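Local coordinates for solute-binding periplasmic protein of iron/siderophore ABC transporter (PDB 6B2Y) that probably serves as the periplasmic carrier that captures chelated iron and delivers it to an ABC importer of Yersinia pestis, at residues N191-N199 with T363-F371. Numbering follows the deposited sequence.
Sequences NYINFYQDN and TMDSLYSQF
With CG anti to the backbone N in both Tyr192 (chi1 -171°) and Phe195, their rings are set on the side of helix 186-207 where Phe371 lies, Tyr192 flanking it; the Phe371 ring, swung opposite its own carbonyl carbon, meets both, and the three rings stand at the corners of a triangle. Two T-shaped stacks result, with Phe371 as the shared member. Its face receives the edge of Tyr192, CD1 of the tyrosine lying 3.7 Å from CE2 of Phe371, with the planes 76° apart. Its own edge in turn meets a face of Phe195, where Phe371 CE2 comes 3.8 Å from CG of Phe195. The second face of Phe371 is covered by CB of its neighbour Gln370, while Asn191 CB lies at the rim, in the ring plane.

Phe195 is the knob of the interface, seated among Ser366, Leu367, Gln370 and Phe371. Its CZ reaches the opposing backbone, 3.6 Å from Thr363 O near the ring plane, and the Gln370 amide is turned perpendicular to the ring. Leu367 fills the angle between the aromatics: CB packs on Phe195 CZ at 3.9 Å, and CD1 lies 3.8 Å from Tyr192 OH, a hydroxyl hydrogen-bonded to Pro337 O.

No hydrogen bond links the two segments. Asn199 ND2 instead turns back to Phe195 O (3.0 Å), which also accepts the helical N-H of Asn199 from the opposite face of the carbonyl plane; ND2 thereby lies over a face of the Phe195 ring. Asn199 OD1 and Thr363 OG1 only approach each other, their hydrogen-bond partners being Lys202 and Gln344 respectively.

With axes 11.6 Å apart at 173°, this is an antiparallel helix pair with Phe195 as a knob in a four-residue hole, built on an aromatic cluster. It joins the last helix, 360-371, to the long helix 186-207, which runs between the two sheet-bearing lobes, consistent with the interlobe helix of siderophore-type periplasmic binding proteins.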
# COMPACT_ATOMS: atom_id res chain seq x y z
N ASN A 191 -10.44 14.38 8.54
CA ASN A 191 -11.24 13.24 8.99
C ASN A 191 -10.44 11.95 8.87
O ASN A 191 -10.44 11.12 9.80
CB ASN A 191 -12.54 13.13 8.18
CG ASN A 191 -13.49 14.29 8.44
OD1 ASN A 191 -13.35 15.01 9.45
ND2 ASN A 191 -14.44 14.50 7.53
N TYR A 192 -9.73 11.76 7.76
CA TYR A 192 -8.98 10.52 7.62
C TYR A 192 -7.79 10.47 8.58
O TYR A 192 -7.50 9.42 9.17
CB TYR A 192 -8.52 10.30 6.17
CG TYR A 192 -7.96 8.91 6.05
CD1 TYR A 192 -8.79 7.80 5.99
CD2 TYR A 192 -6.58 8.69 6.11
CE1 TYR A 192 -8.28 6.52 5.94
CE2 TYR A 192 -6.05 7.42 6.06
CZ TYR A 192 -6.90 6.34 5.98
OH TYR A 192 -6.39 5.07 5.94
N ILE A 193 -7.10 11.60 8.78
CA ILE A 193 -5.94 11.62 9.68
C ILE A 193 -6.35 11.19 11.08
O ILE A 193 -5.67 10.38 11.73
CB ILE A 193 -5.30 13.02 9.69
CG1 ILE A 193 -4.49 13.24 8.42
CG2 ILE A 193 -4.44 13.24 10.95
CD1 ILE A 193 -4.38 14.73 8.05
N ASN A 194 -7.48 11.70 11.56
CA ASN A 194 -8.00 11.31 12.86
C ASN A 194 -8.38 9.83 12.89
O ASN A 194 -8.08 9.14 13.86
CB ASN A 194 -9.21 12.20 13.21
CG ASN A 194 -8.79 13.57 13.72
OD1 ASN A 194 -7.67 13.72 14.19
ND2 ASN A 194 -9.66 14.56 13.61
N PHE A 195 -9.04 9.33 11.84
CA PHE A 195 -9.41 7.91 11.80
C PHE A 195 -8.18 7.02 11.80
O PHE A 195 -8.12 6.00 12.49
CB PHE A 195 -10.27 7.64 10.56
CG PHE A 195 -10.49 6.17 10.27
CD1 PHE A 195 -11.54 5.48 10.87
CD2 PHE A 195 -9.67 5.49 9.38
CE1 PHE A 195 -11.75 4.12 10.60
CE2 PHE A 195 -9.87 4.14 9.10
CZ PHE A 195 -10.92 3.45 9.71
N TYR A 196 -7.16 7.40 11.04
CA TYR A 196 -5.95 6.60 10.97
C TYR A 196 -5.21 6.61 12.31
O TYR A 196 -4.83 5.55 12.83
CB TYR A 196 -5.07 7.17 9.86
CG TYR A 196 -3.77 6.46 9.58
CD1 TYR A 196 -2.65 6.66 10.40
CD2 TYR A 196 -3.64 5.63 8.47
CE1 TYR A 196 -1.46 6.04 10.14
CE2 TYR A 196 -2.45 5.01 8.20
CZ TYR A 196 -1.36 5.21 9.04
OH TYR A 196 -0.16 4.60 8.78
N GLN A 197 -4.98 7.80 12.87
CA GLN A 197 -4.23 7.88 14.12
C GLN A 197 -4.95 7.13 15.24
O GLN A 197 -4.31 6.43 16.03
CB GLN A 197 -4.00 9.33 14.52
CG GLN A 197 -3.00 9.45 15.66
CD GLN A 197 -1.58 9.08 15.24
OE1 GLN A 197 -0.91 9.86 14.56
NE2 GLN A 197 -1.15 7.88 15.60
N ASP A 198 -6.27 7.26 15.31
CA ASP A 198 -7.05 6.51 16.30
C ASP A 198 -6.83 5.01 16.14
O ASP A 198 -6.65 4.29 17.13
CB ASP A 198 -8.53 6.83 16.17
CG ASP A 198 -8.87 8.15 16.82
OD1 ASP A 198 -7.96 8.73 17.45
OD2 ASP A 198 -10.03 8.60 16.70
N ASN A 199 -6.82 4.53 14.90
CA ASN A 199 -6.67 3.10 14.69
C ASN A 199 -5.24 2.61 14.80
O ASN A 199 -5.03 1.43 15.08
CB ASN A 199 -7.31 2.71 13.36
CG ASN A 199 -8.80 2.50 13.51
OD1 ASN A 199 -9.22 1.51 14.08
ND2 ASN A 199 -9.59 3.48 13.10
N THR A 363 -12.34 -2.52 11.12
CA THR A 363 -11.66 -1.29 10.74
C THR A 363 -11.83 -1.01 9.25
O THR A 363 -12.12 0.12 8.85
CB THR A 363 -10.18 -1.37 11.09
OG1 THR A 363 -10.04 -1.66 12.48
CG2 THR A 363 -9.47 -0.06 10.77
N MET A 364 -11.67 -2.05 8.43
CA MET A 364 -11.84 -1.88 6.99
C MET A 364 -13.29 -1.52 6.64
O MET A 364 -13.53 -0.64 5.81
CB MET A 364 -11.40 -3.15 6.27
CG MET A 364 -11.66 -3.11 4.80
SD MET A 364 -11.43 -4.73 4.12
CE MET A 364 -9.88 -4.54 3.36
N ASP A 365 -14.26 -2.15 7.31
CA ASP A 365 -15.66 -1.76 7.14
C ASP A 365 -15.87 -0.27 7.42
O ASP A 365 -16.58 0.42 6.68
CB ASP A 365 -16.56 -2.59 8.06
CG ASP A 365 -16.89 -3.95 7.48
OD1 ASP A 365 -16.65 -4.16 6.28
OD2 ASP A 365 -17.38 -4.81 8.24
N SER A 366 -15.24 0.24 8.49
CA SER A 366 -15.39 1.64 8.84
C SER A 366 -14.72 2.55 7.82
O SER A 366 -15.27 3.58 7.43
CB SER A 366 -14.83 1.90 10.24
OG SER A 366 -15.50 1.08 11.19
N LEU A 367 -13.51 2.18 7.39
CA LEU A 367 -12.81 2.96 6.38
C LEU A 367 -13.68 3.13 5.14
O LEU A 367 -13.85 4.24 4.62
CB LEU A 367 -11.48 2.28 6.03
CG LEU A 367 -10.41 3.04 5.22
CD1 LEU A 367 -9.05 2.41 5.47
CD2 LEU A 367 -10.69 3.05 3.71
N TYR A 368 -14.26 2.03 4.65
CA TYR A 368 -15.06 2.10 3.43
C TYR A 368 -16.33 2.91 3.63
O TYR A 368 -16.66 3.78 2.82
CB TYR A 368 -15.38 0.68 2.96
CG TYR A 368 -14.26 0.07 2.15
CD1 TYR A 368 -13.03 -0.21 2.74
CD2 TYR A 368 -14.42 -0.21 0.79
CE1 TYR A 368 -11.99 -0.75 2.00
CE2 TYR A 368 -13.38 -0.77 0.05
CZ TYR A 368 -12.17 -1.04 0.66
OH TYR A 368 -11.12 -1.58 -0.06
N SER A 369 -17.07 2.65 4.72
CA SER A 369 -18.34 3.36 4.89
C SER A 369 -18.12 4.85 5.12
O SER A 369 -18.94 5.66 4.66
CB SER A 369 -19.14 2.74 6.05
OG SER A 369 -18.31 2.46 7.16
N GLN A 370 -17.03 5.24 5.77
CA GLN A 370 -16.81 6.65 6.05
C GLN A 370 -16.21 7.41 4.88
O GLN A 370 -16.47 8.61 4.75
CB GLN A 370 -15.90 6.81 7.27
CG GLN A 370 -16.60 6.60 8.60
CD GLN A 370 -15.63 6.51 9.74
OE1 GLN A 370 -15.49 5.46 10.38
NE2 GLN A 370 -14.93 7.60 10.01
N PHE A 371 -15.38 6.77 4.05
CA PHE A 371 -14.58 7.51 3.08
C PHE A 371 -14.77 7.10 1.62
O PHE A 371 -14.45 7.90 0.74
CB PHE A 371 -13.09 7.39 3.43
CG PHE A 371 -12.77 7.88 4.81
CD1 PHE A 371 -12.74 9.24 5.08
CD2 PHE A 371 -12.53 6.99 5.84
CE1 PHE A 371 -12.46 9.70 6.36
CE2 PHE A 371 -12.26 7.45 7.12
CZ PHE A 371 -12.24 8.80 7.38